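Local coordinates for protein sulfur oxygenase/reductase (Halothiobacillus neapolitanus, PDB 6QPA) that probably catalyses the oxygen-dependent oxidation and reduction of elemental sulfur at a non-haem iron site, working as an assembly of 24 identical chains, at residues Leu71-Met76 / Met109-Pro114; Asp94-Ile99 / Pro229-Asn234; Trp185-Ala188 / Gly192-Gly195; Gly270-Met273 / Glu277-Gln280. All coordinates share one frame; numbering follows the deposited sequence.

Contacts 1, 3 and 4 are buried, whereas contact 2 is partly buried, on the outer part of the fold. Contacts 1 and 3 reach the same antiparallel sheet, since strands 110-125 and 193-204 are neighbours in it, but they sit on opposite sides of the chain's centre, with centres about 30 Å apart. Contacts 3 and 4 adjoin, helix 172-189 packing on helix 276-287. The chemistry follows the place: prolyl, isoleucyl and methionyl packing beside the sheet in contact 1, an aromatic pair near the helix of the iron-binding histidines in contact 2, methionine laid against a helix backbone in contact 3, and an arginine gripping a carbonyl between helix 271-274 and helix 276-287 in contact 4.

Contact 1: residues Leu71-Met76 / Met109-Pro114; sequences LNPMGM and MVIEGP
P73 and I111 cross at about a right angle, ring against branched chain. P73 CB and CG meet the two branches of the isoleucine: P73 CB lies 3.8 Å from I111 CD1, while P73 CG rests 4.0 Å from I111 CG2. With CG1 anti to the carbonyl carbon (chi1 -71°), CD1 reaches P73 CB while CG2 lies by CG, so both branches lie on one side of the rigid ring. The peptide bond before P73 is cis, a form that proline tolerates far better than other residues, just before strand 74-82. The N72 amide is held by the backbone N of N17 and by the T70 carbonyl of a neighbouring subunit. Further along, M76 and M109 meet methyl to methyl, CE to CE at 4.3 Å; M109 runs fully extended beyond CB, and such flexible, unbranched chains can bridge the widening gap between the backbones. The two segments do not pair directly: strand 7-15 bonds to both, to M74 and M76 on one flank and I111 on the other. I111 and E112 both face K14, a classic beta bulge at the corner of strand 110-125 in this curved antiparallel sheet, consistent with the dimeric alpha-beta barrel clan.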
loop_
_atom_site.group_PDB
_atom_site.type_symbol
_atom_site.label_atom_id
_atom_site.label_comp_id
_atom_site.label_asym_id
_atom_site.label_seq_id
_atom_site.Cartn_x
_atom_site.Cartn_y
_atom_site.Cartn_z
ATOM N N LEU A 71 -8.504 21.944 30.193
ATOM C CA LEU A 71 -9.365 22.883 30.888
ATOM C C LEU A 71 -10.180 23.648 29.861
ATOM O O LEU A 71 -9.614 24.262 28.954
ATOM C CB LEU A 71 -8.500 23.817 31.724
ATOM C CG LEU A 71 -8.971 24.712 32.845
ATOM C CD1 LEU A 71 -9.836 23.980 33.840
ATOM C CD2 LEU A 71 -7.716 25.226 33.527
ATOM N N ASN A 72 -11.504 23.576 29.969
ATOM C CA ASN A 72 -12.343 24.372 29.080
ATOM C C ASN A 72 -13.727 24.575 29.684
ATOM O O ASN A 72 -14.518 23.624 29.740
ATOM C CB ASN A 72 -12.505 23.710 27.714
ATOM C CG ASN A 72 -13.362 24.551 26.790
ATOM O OD1 ASN A 72 -12.984 25.669 26.443
ATOM N ND2 ASN A 72 -14.550 24.050 26.441
ATOM N N PRO A 73 -14.075 25.794 30.110
ATOM C CA PRO A 73 -13.264 27.004 29.976
ATOM C C PRO A 73 -12.063 27.056 30.920
ATOM O O PRO A 73 -11.949 26.285 31.867
ATOM C CB PRO A 73 -14.252 28.115 30.337
ATOM C CG PRO A 73 -15.117 27.474 31.379
ATOM C CD PRO A 73 -15.291 26.043 30.912
ATOM N N MET A 74 -11.161 27.977 30.639
ATOM C CA MET A 74 -10.016 28.246 31.490
ATOM C C MET A 74 -10.177 29.629 32.096
ATOM O O MET A 74 -10.737 30.529 31.463
ATOM C CB MET A 74 -8.722 28.136 30.683
ATOM C CG MET A 74 -8.627 29.124 29.549
ATOM S SD MET A 74 -7.456 28.546 28.283
ATOM C CE MET A 74 -6.164 27.873 29.300
ATOM N N GLY A 75 -9.731 29.784 33.336
ATOM C CA GLY A 75 -9.810 31.079 33.980
ATOM C C GLY A 75 -8.878 32.077 33.313
ATOM O O GLY A 75 -7.799 31.730 32.833
ATOM N N MET A 76 -9.321 33.326 33.251
ATOM C CA MET A 76 -8.484 34.420 32.767
ATOM C C MET A 76 -8.723 35.595 33.698
ATOM O O MET A 76 -9.835 36.121 33.752
ATOM C CB MET A 76 -8.798 34.781 31.322
ATOM C CG MET A 76 -7.564 35.192 30.543
ATOM S SD MET A 76 -7.503 36.966 30.427
ATOM C CE MET A 76 -8.800 37.230 29.201
ATOM N N MET A 109 -15.417 34.608 22.848
ATOM C CA MET A 109 -14.684 33.532 23.488
ATOM C C MET A 109 -15.051 33.380 24.962
ATOM O O MET A 109 -14.477 32.524 25.638
ATOM C CB MET A 109 -13.174 33.759 23.353
ATOM C CG MET A 109 -12.640 34.829 24.300
ATOM S SD MET A 109 -10.867 35.034 24.121
ATOM C CE MET A 109 -10.476 36.319 25.308
ATOM N N VAL A 110 -15.981 34.189 25.479
ATOM C CA VAL A 110 -16.331 34.192 26.899
ATOM C C VAL A 110 -17.426 33.160 27.157
ATOM O O VAL A 110 -18.452 33.125 26.467
ATOM C CB VAL A 110 -16.763 35.600 27.359
ATOM C CG1 VAL A 110 -17.359 35.565 28.758
ATOM C CG2 VAL A 110 -15.566 36.547 27.334
ATOM N N ILE A 111 -17.189 32.307 28.143
ATOM C CA ILE A 111 -18.162 31.334 28.593
ATOM C C ILE A 111 -18.774 31.735 29.928
ATOM O O ILE A 111 -19.934 31.404 30.189
ATOM C CB ILE A 111 -17.507 29.932 28.671
ATOM C CG1 ILE A 111 -17.249 29.402 27.250
ATOM C CG2 ILE A 111 -18.323 28.930 29.516
ATOM C CD1 ILE A 111 -16.307 28.244 27.189
ATOM N N GLU A 112 -18.041 32.464 30.761
ATOM C CA GLU A 112 -18.524 32.918 32.055
ATOM C C GLU A 112 -17.811 34.226 32.384
ATOM O O GLU A 112 -16.652 34.425 32.006
ATOM C CB GLU A 112 -18.268 31.839 33.115
ATOM C CG GLU A 112 -19.045 31.955 34.399
ATOM C CD GLU A 112 -18.837 30.737 35.288
ATOM O OE1 GLU A 112 -18.112 29.792 34.875
ATOM O OE2 GLU A 112 -19.396 30.736 36.407
ATOM N N GLY A 113 -18.515 35.128 33.065
ATOM C CA GLY A 113 -17.958 36.429 33.375
ATOM C C GLY A 113 -18.286 37.470 32.317
ATOM O O GLY A 113 -19.087 37.221 31.416
ATOM N N PRO A 114 -17.654 38.663 32.388
ATOM C CA PRO A 114 -16.656 39.042 33.395
ATOM C C PRO A 114 -17.313 39.411 34.721
ATOM O O PRO A 114 -18.481 39.793 34.742
ATOM C CB PRO A 114 -15.975 40.263 32.774
ATOM C CG PRO A 114 -17.089 40.937 32.066
ATOM C CD PRO A 114 -17.952 39.795 31.492
#

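Contact 2: residues Asp94-Ile99 / Pro229-Asn234; sequences DNFKEI and PEYNTN
F96 and Y231 form a T-shaped (edge-to-face) pair beside helix 85-94, whose HExxH histidines H88 and H92 join E116 in binding the iron. The tyrosine presents its edge to one face of the F96 ring, with the planes at 90° and the centroids 5.6 Å apart; Y231 CD2 comes to 3.8 Å from F96 CD1. The edge of the phenylalanine is used as well, for P229 O lies near the ring plane, 3.4 Å from F96 CE2, where a carbonyl oxygen meets the weakly positive rim of an aromatic ring. P229 CG adds apolar packing to the same corner. F96 reaches this loop because CG stands anti to its backbone N (chi1 -175°), which carries the ring toward the loop 229-234. With an alanine here, Y231 would lose the ring face it meets and would probably be freer to shift beside helix 85-94. That helix holds Y231 in turn: its ring packs edge-to-face with H93 and touches E89. On the same helix as F96, I99 packs on M91 and H92, tying helix 96-101 to the metal-bearing one, and the first turn of 96-101 is closed by I99 N bonding to N95 O at 2.9 Å.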
loop_
_atom_site.group_PDB
_atom_site.type_symbol
_atom_site.label_atom_id
_atom_site.label_comp_id
_atom_site.label_asym_id
_atom_site.label_seq_id
_atom_site.Cartn_x
_atom_site.Cartn_y
_atom_site.Cartn_z
ATOM N N ASP A 94 -14.746 57.254 31.004
ATOM C CA ASP A 94 -14.176 58.090 29.960
ATOM C C ASP A 94 -13.892 57.313 28.680
ATOM O O ASP A 94 -13.839 57.915 27.606
ATOM C CB ASP A 94 -12.891 58.765 30.458
ATOM C CG ASP A 94 -13.144 59.808 31.560
ATOM O OD1 ASP A 94 -14.309 60.156 31.838
ATOM O OD2 ASP A 94 -12.153 60.290 32.148
ATOM N N ASN A 95 -13.695 56.003 28.762
ATOM C CA ASN A 95 -13.365 55.211 27.590
ATOM C C ASN A 95 -14.441 54.166 27.329
ATOM O O ASN A 95 -14.173 53.103 26.757
ATOM C CB ASN A 95 -11.995 54.563 27.768
ATOM C CG ASN A 95 -10.900 55.587 28.040
ATOM O OD1 ASN A 95 -10.418 55.699 29.163
ATOM N ND2 ASN A 95 -10.511 56.339 27.019
ATOM N N PHE A 96 -15.672 54.461 27.747
ATOM C CA PHE A 96 -16.703 53.429 27.758
ATOM C C PHE A 96 -16.978 52.893 26.352
ATOM O O PHE A 96 -17.106 51.678 26.155
ATOM C CB PHE A 96 -17.981 53.961 28.403
ATOM C CG PHE A 96 -19.045 52.909 28.551
ATOM C CD1 PHE A 96 -18.911 51.899 29.488
ATOM C CD2 PHE A 96 -20.151 52.898 27.716
ATOM C CE1 PHE A 96 -19.876 50.915 29.617
ATOM C CE2 PHE A 96 -21.118 51.918 27.833
ATOM C CZ PHE A 96 -20.982 50.925 28.786
ATOM N N LYS A 97 -17.104 53.788 25.366
ATOM C CA LYS A 97 -17.390 53.344 24.002
ATOM C C LYS A 97 -16.301 52.427 23.471
ATOM O O LYS A 97 -16.601 51.412 22.825
ATOM C CB LYS A 97 -17.562 54.537 23.054
ATOM C CG LYS A 97 -18.840 55.349 23.236
ATOM C CD LYS A 97 -18.629 56.801 22.783
ATOM C CE LYS A 97 -17.517 56.883 21.728
ATOM N NZ LYS A 97 -16.696 58.130 21.825
ATOM N N GLU A 98 -15.030 52.788 23.692
ATOM C CA GLU A 98 -13.941 52.006 23.109
ATOM C C GLU A 98 -13.754 50.686 23.845
ATOM O O GLU A 98 -13.550 49.641 23.213
ATOM C CB GLU A 98 -12.633 52.810 23.064
ATOM C CG GLU A 98 -12.444 53.883 24.101
ATOM C CD GLU A 98 -13.228 55.155 23.805
ATOM O OE1 GLU A 98 -13.011 55.782 22.751
ATOM O OE2 GLU A 98 -14.081 55.514 24.630
ATOM N N ILE A 99 -13.858 50.700 25.173
ATOM C CA ILE A 99 -13.789 49.441 25.904
ATOM C C ILE A 99 -14.921 48.531 25.473
ATOM O O ILE A 99 -14.724 47.333 25.247
ATOM C CB ILE A 99 -13.820 49.694 27.415
ATOM C CG1 ILE A 99 -12.492 50.301 27.867
ATOM C CG2 ILE A 99 -14.091 48.398 28.142
ATOM C CD1 ILE A 99 -12.522 50.801 29.270
ATOM N N PRO A 229 -24.223 50.868 24.278
ATOM C CA PRO A 229 -25.280 51.452 25.112
ATOM C C PRO A 229 -24.775 52.703 25.815
ATOM O O PRO A 229 -23.582 53.008 25.817
ATOM C CB PRO A 229 -25.599 50.340 26.116
ATOM C CG PRO A 229 -24.318 49.576 26.231
ATOM C CD PRO A 229 -23.699 49.609 24.840
ATOM N N GLU A 230 -25.715 53.444 26.400
ATOM C CA GLU A 230 -25.361 54.539 27.298
ATOM C C GLU A 230 -24.721 54.012 28.581
ATOM O O GLU A 230 -25.078 52.945 29.085
ATOM C CB GLU A 230 -26.599 55.374 27.638
ATOM C CG GLU A 230 -27.173 56.145 26.466
ATOM C CD GLU A 230 -26.139 57.050 25.813
ATOM O OE1 GLU A 230 -25.750 56.777 24.657
ATOM O OE2 GLU A 230 -25.691 58.017 26.470
ATOM N N TYR A 231 -23.762 54.767 29.103
ATOM C CA TYR A 231 -23.164 54.456 30.393
ATOM C C TYR A 231 -24.233 54.549 31.480
ATOM O O TYR A 231 -24.690 55.646 31.816
ATOM C CB TYR A 231 -21.993 55.411 30.644
ATOM C CG TYR A 231 -21.280 55.245 31.961
ATOM C CD1 TYR A 231 -21.723 55.906 33.101
ATOM C CD2 TYR A 231 -20.149 54.420 32.071
ATOM C CE1 TYR A 231 -21.059 55.747 34.336
ATOM C CE2 TYR A 231 -19.485 54.269 33.280
ATOM C CZ TYR A 231 -19.952 54.935 34.414
ATOM O OH TYR A 231 -19.304 54.785 35.618
ATOM N N ASN A 232 -24.641 53.409 32.030
ATOM C CA ASN A 232 -25.685 53.390 33.045
ATOM C C ASN A 232 -25.737 52.005 33.676
ATOM O O ASN A 232 -25.346 51.011 33.054
ATOM C CB ASN A 232 -27.042 53.783 32.458
ATOM C CG ASN A 232 -28.041 54.257 33.538
ATOM O OD1 ASN A 232 -27.681 54.481 34.682
ATOM N ND2 ASN A 232 -29.286 54.409 33.154
ATOM N N THR A 233 -26.156 51.959 34.942
ATOM C CA THR A 233 -26.208 50.708 35.694
ATOM C C THR A 233 -27.451 50.728 36.575
ATOM O O THR A 233 -28.161 51.731 36.646
ATOM C CB THR A 233 -24.958 50.503 36.572
ATOM O OG1 THR A 233 -24.952 51.480 37.614
ATOM C CG2 THR A 233 -23.659 50.623 35.780
ATOM N N ASN A 234 -27.695 49.623 37.286
ATOM C CA ASN A 234 -28.758 49.638 38.287
ATOM C C ASN A 234 -28.413 50.539 39.468
ATOM O O ASN A 234 -29.249 50.739 40.349
ATOM C CB ASN A 234 -29.061 48.207 38.760
ATOM C CG ASN A 234 -29.824 47.388 37.717
ATOM O OD1 ASN A 234 -30.507 47.948 36.855
ATOM N ND2 ASN A 234 -29.693 46.061 37.779
#

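Contact 3: residues Trp185-Ala188 / Gly192-Gly195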
loop_
_atom_site.group_PDB
_atom_site.type_symbol
_atom_site.label_atom_id
_atom_site.label_comp_id
_atom_site.label_asym_id
_atom_site.label_seq_id
_atom_site.Cartn_x
_atom_site.Cartn_y
_atom_site.Cartn_z
ATOM N N TRP A 185 6.223 32.327 56.938
ATOM C CA TRP A 185 6.955 31.086 57.158
ATOM C C TRP A 185 7.373 30.478 55.826
ATOM O O TRP A 185 8.530 30.079 55.644
ATOM C CB TRP A 185 6.094 30.105 57.955
ATOM C CG TRP A 185 6.811 28.888 58.554
ATOM C CD1 TRP A 185 7.197 28.740 59.856
ATOM C CD2 TRP A 185 7.178 27.658 57.893
ATOM N NE1 TRP A 185 7.777 27.506 60.052
ATOM C CE2 TRP A 185 7.779 26.819 58.869
ATOM C CE3 TRP A 185 7.044 27.180 56.587
ATOM C CZ2 TRP A 185 8.265 25.529 58.575
ATOM C CZ3 TRP A 185 7.540 25.875 56.284
ATOM C CH2 TRP A 185 8.124 25.071 57.290
ATOM N N MET A 186 6.441 30.432 54.872
ATOM C CA MET A 186 6.729 29.828 53.575
ATOM C C MET A 186 7.820 30.582 52.834
ATOM O O MET A 186 8.732 29.962 52.275
ATOM C CB MET A 186 5.454 29.765 52.739
ATOM C CG MET A 186 4.434 28.789 53.306
ATOM S SD MET A 186 2.821 28.796 52.492
ATOM C CE MET A 186 3.271 28.282 50.880
ATOM N N LYS A 187 7.770 31.921 52.841
ATOM C CA LYS A 187 8.784 32.667 52.102
ATOM C C LYS A 187 10.149 32.491 52.742
ATOM O O LYS A 187 11.161 32.506 52.046
ATOM C CB LYS A 187 8.419 34.156 51.998
ATOM C CG LYS A 187 9.321 34.962 51.043
ATOM C CD LYS A 187 8.549 36.088 50.348
ATOM C CE LYS A 187 9.428 36.954 49.424
ATOM N NZ LYS A 187 10.566 37.586 50.143
ATOM N N ALA A 188 10.189 32.296 54.055
ATOM C CA ALA A 188 11.449 32.070 54.741
ATOM C C ALA A 188 11.973 30.645 54.571
ATOM O O ALA A 188 13.182 30.434 54.644
ATOM C CB ALA A 188 11.293 32.387 56.228
ATOM N N GLY A 192 11.803 28.093 46.286
ATOM C CA GLY A 192 11.111 28.601 45.116
ATOM C C GLY A 192 9.978 29.554 45.398
ATOM O O GLY A 192 9.238 29.898 44.467
ATOM N N MET A 193 9.811 29.979 46.652
ATOM C CA MET A 193 8.757 30.921 47.033
ATOM C C MET A 193 9.180 32.334 46.661
ATOM O O MET A 193 10.054 32.912 47.304
ATOM C CB MET A 193 8.519 30.815 48.535
ATOM C CG MET A 193 7.088 30.850 48.956
ATOM S SD MET A 193 6.540 32.537 49.020
ATOM C CE MET A 193 5.195 32.354 50.215
ATOM N N VAL A 194 8.515 32.919 45.673
ATOM C CA VAL A 194 8.946 34.206 45.143
ATOM C C VAL A 194 8.313 35.371 45.896
ATOM O O VAL A 194 8.989 36.356 46.212
ATOM C CB VAL A 194 8.622 34.267 43.640
ATOM C CG1 VAL A 194 8.838 35.682 43.131
ATOM C CG2 VAL A 194 9.498 33.262 42.881
ATOM N N GLY A 195 7.031 35.279 46.223
ATOM C CA GLY A 195 6.384 36.388 46.903
ATOM C C GLY A 195 4.924 36.094 47.160
ATOM O O GLY A 195 4.400 35.052 46.771
#
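The flat peptide group joining M186 to K187 carries the side chain of M193 over one of its faces. M193 CG lies 4.0 Å from M186 C, and M193 CE stands above K187 N at 3.7 Å, so the thioether chain runs nearly parallel to the peptide plane. A bend at chi2 (-82°) turns it along the helix surface, and its methyl ends 3.6 Å from M186 CB. A second flat group, the peptide between V194 and G195, meets K187: K187 CE sits well above its plane, 3.3 Å from V194 O. Methionine suits the first site, being long, slim and polarisable; a serine in its place would probably open a gap against the helix backbone and leave M186 CB without this methyl against it. Lysine suits the second because its methylenes pack while its amine goes on to a salt bridge with D125. V194 and G195 both face E258, a classic beta bulge at the start of strand 193-204. Thus the end of helix 172-189 folds back onto the strand that follows it, with M186 and M193 both against W259 of strand 251-259 and W185 on the far side facing helix 276-287.

Contact 4: residues Gly270-Met273 / Glu277-Gln280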
loop_
_atom_site.group_PDB
_atom_site.type_symbol
_atom_site.label_atom_id
_atom_site.label_comp_id
_atom_site.label_asym_id
_atom_site.label_seq_id
_atom_site.Cartn_x
_atom_site.Cartn_y
_atom_site.Cartn_z
ATOM N N GLY A 270 2.019 22.303 49.479
ATOM C CA GLY A 270 1.838 21.084 50.253
ATOM C C GLY A 270 2.490 21.112 51.629
ATOM O O GLY A 270 2.139 20.293 52.484
ATOM N N HIS A 271 3.425 22.042 51.866
ATOM C CA HIS A 271 4.074 22.123 53.169
ATOM C C HIS A 271 3.085 22.440 54.286
ATOM O O HIS A 271 3.355 22.092 55.438
ATOM C CB HIS A 271 5.183 23.190 53.171
ATOM C CG HIS A 271 6.512 22.718 52.654
ATOM N ND1 HIS A 271 6.703 22.265 51.365
ATOM C CD2 HIS A 271 7.726 22.657 53.254
ATOM C CE1 HIS A 271 7.972 21.926 51.200
ATOM N NE2 HIS A 271 8.615 22.154 52.333
ATOM N N VAL A 272 1.942 23.076 53.992
ATOM C CA VAL A 272 0.976 23.305 55.070
ATOM C C VAL A 272 0.383 22.003 55.561
ATOM O O VAL A 272 -0.280 21.987 56.594
ATOM C CB VAL A 272 -0.184 24.258 54.710
ATOM C CG1 VAL A 272 0.349 25.605 54.261
ATOM C CG2 VAL A 272 -1.139 23.647 53.658
ATOM N N MET A 273 0.639 20.904 54.865
ATOM C CA MET A 273 0.192 19.614 55.338
ATOM C C MET A 273 1.322 18.701 55.769
ATOM O O MET A 273 1.091 17.863 56.638
ATOM C CB MET A 273 -0.666 18.914 54.280
ATOM C CG MET A 273 -2.005 19.615 54.062
ATOM S SD MET A 273 -3.088 18.746 52.915
ATOM C CE MET A 273 -2.171 18.872 51.379
ATOM N N GLU A 277 5.198 22.126 61.888
ATOM C CA GLU A 277 5.112 23.472 62.439
ATOM C C GLU A 277 4.216 24.365 61.580
ATOM O O GLU A 277 3.329 25.048 62.100
ATOM C CB GLU A 277 6.522 24.042 62.575
ATOM C CG GLU A 277 6.617 25.455 63.105
ATOM C CD GLU A 277 8.068 25.901 63.232
ATOM O OE1 GLU A 277 8.671 26.341 62.224
ATOM O OE2 GLU A 277 8.619 25.778 64.345
ATOM N N LEU A 278 4.426 24.367 60.259
ATOM C CA LEU A 278 3.574 25.164 59.381
ATOM C C LEU A 278 2.134 24.683 59.427
ATOM O O LEU A 278 1.195 25.487 59.333
ATOM C CB LEU A 278 4.097 25.122 57.952
ATOM C CG LEU A 278 3.281 25.985 56.978
ATOM C CD1 LEU A 278 3.306 27.452 57.393
ATOM C CD2 LEU A 278 3.805 25.823 55.544
ATOM N N ARG A 279 1.946 23.368 59.561
ATOM C CA ARG A 279 0.605 22.808 59.657
ATOM C C ARG A 279 -0.179 23.386 60.842
ATOM O O ARG A 279 -1.359 23.719 60.696
ATOM C CB ARG A 279 0.711 21.293 59.740
ATOM C CG ARG A 279 -0.575 20.534 59.933
ATOM C CD ARG A 279 -0.296 19.110 59.560
ATOM N NE ARG A 279 -1.223 18.144 60.116
ATOM C CZ ARG A 279 -1.357 16.907 59.647
ATOM N NH1 ARG A 279 -0.645 16.518 58.596
ATOM N NH2 ARG A 279 -2.202 16.064 60.217
ATOM N N GLN A 280 0.466 23.540 62.010
ATOM C CA GLN A 280 -0.225 24.132 63.159
ATOM C C GLN A 280 -0.590 25.587 62.891
ATOM O O GLN A 280 -1.711 26.016 63.180
ATOM C CB GLN A 280 0.647 24.058 64.418
ATOM C CG GLN A 280 1.177 22.680 64.776
ATOM C CD GLN A 280 0.134 21.611 64.633
ATOM O OE1 GLN A 280 -0.927 21.700 65.231
ATOM N NE2 GLN A 280 0.431 20.583 63.840
#
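R279 and M273 supply the one hydrogen bond between the segments. R279 NH1 donates to M273 O at 2.9 Å, with an N-H...O angle of 155°; the donor lies in the carbonyl plane, and the oxygen is only 7° out of the guanidinium plane, so the bond is made at the edge of the group. The chain is extended from CG to NE, with CG anti to the backbone N (chi1 176°), which lays the arginine alongside the end of the preceding short helix. The same NH1 also bonds to I34 O of a neighbouring subunit, so a buried cationic group serves two carbonyls and joins two chains; arginine suits this place by its length and its several N-H groups. A weaker polar contact lies closer to the backbone, where R279 CA approaches V272 O at 3.3 Å in a CA-H...O geometry. Apolar packing makes up the rest. L278 drives its CD2 branch into the angle between H271 and V272, 3.8 Å from H271 CB and 3.7 Å from V272 CG1, and that methyl also covers the peptide link between them. The forked leucine fills this corner, while V272 offers its CG1 methyl. Between the segments, D275 OD1 accepts from L278 N. Helix 271-274 thus turns into helix 276-287, and V272 and L278 together face T182 of helix 172-189, with L278 also packed on W185 and M186.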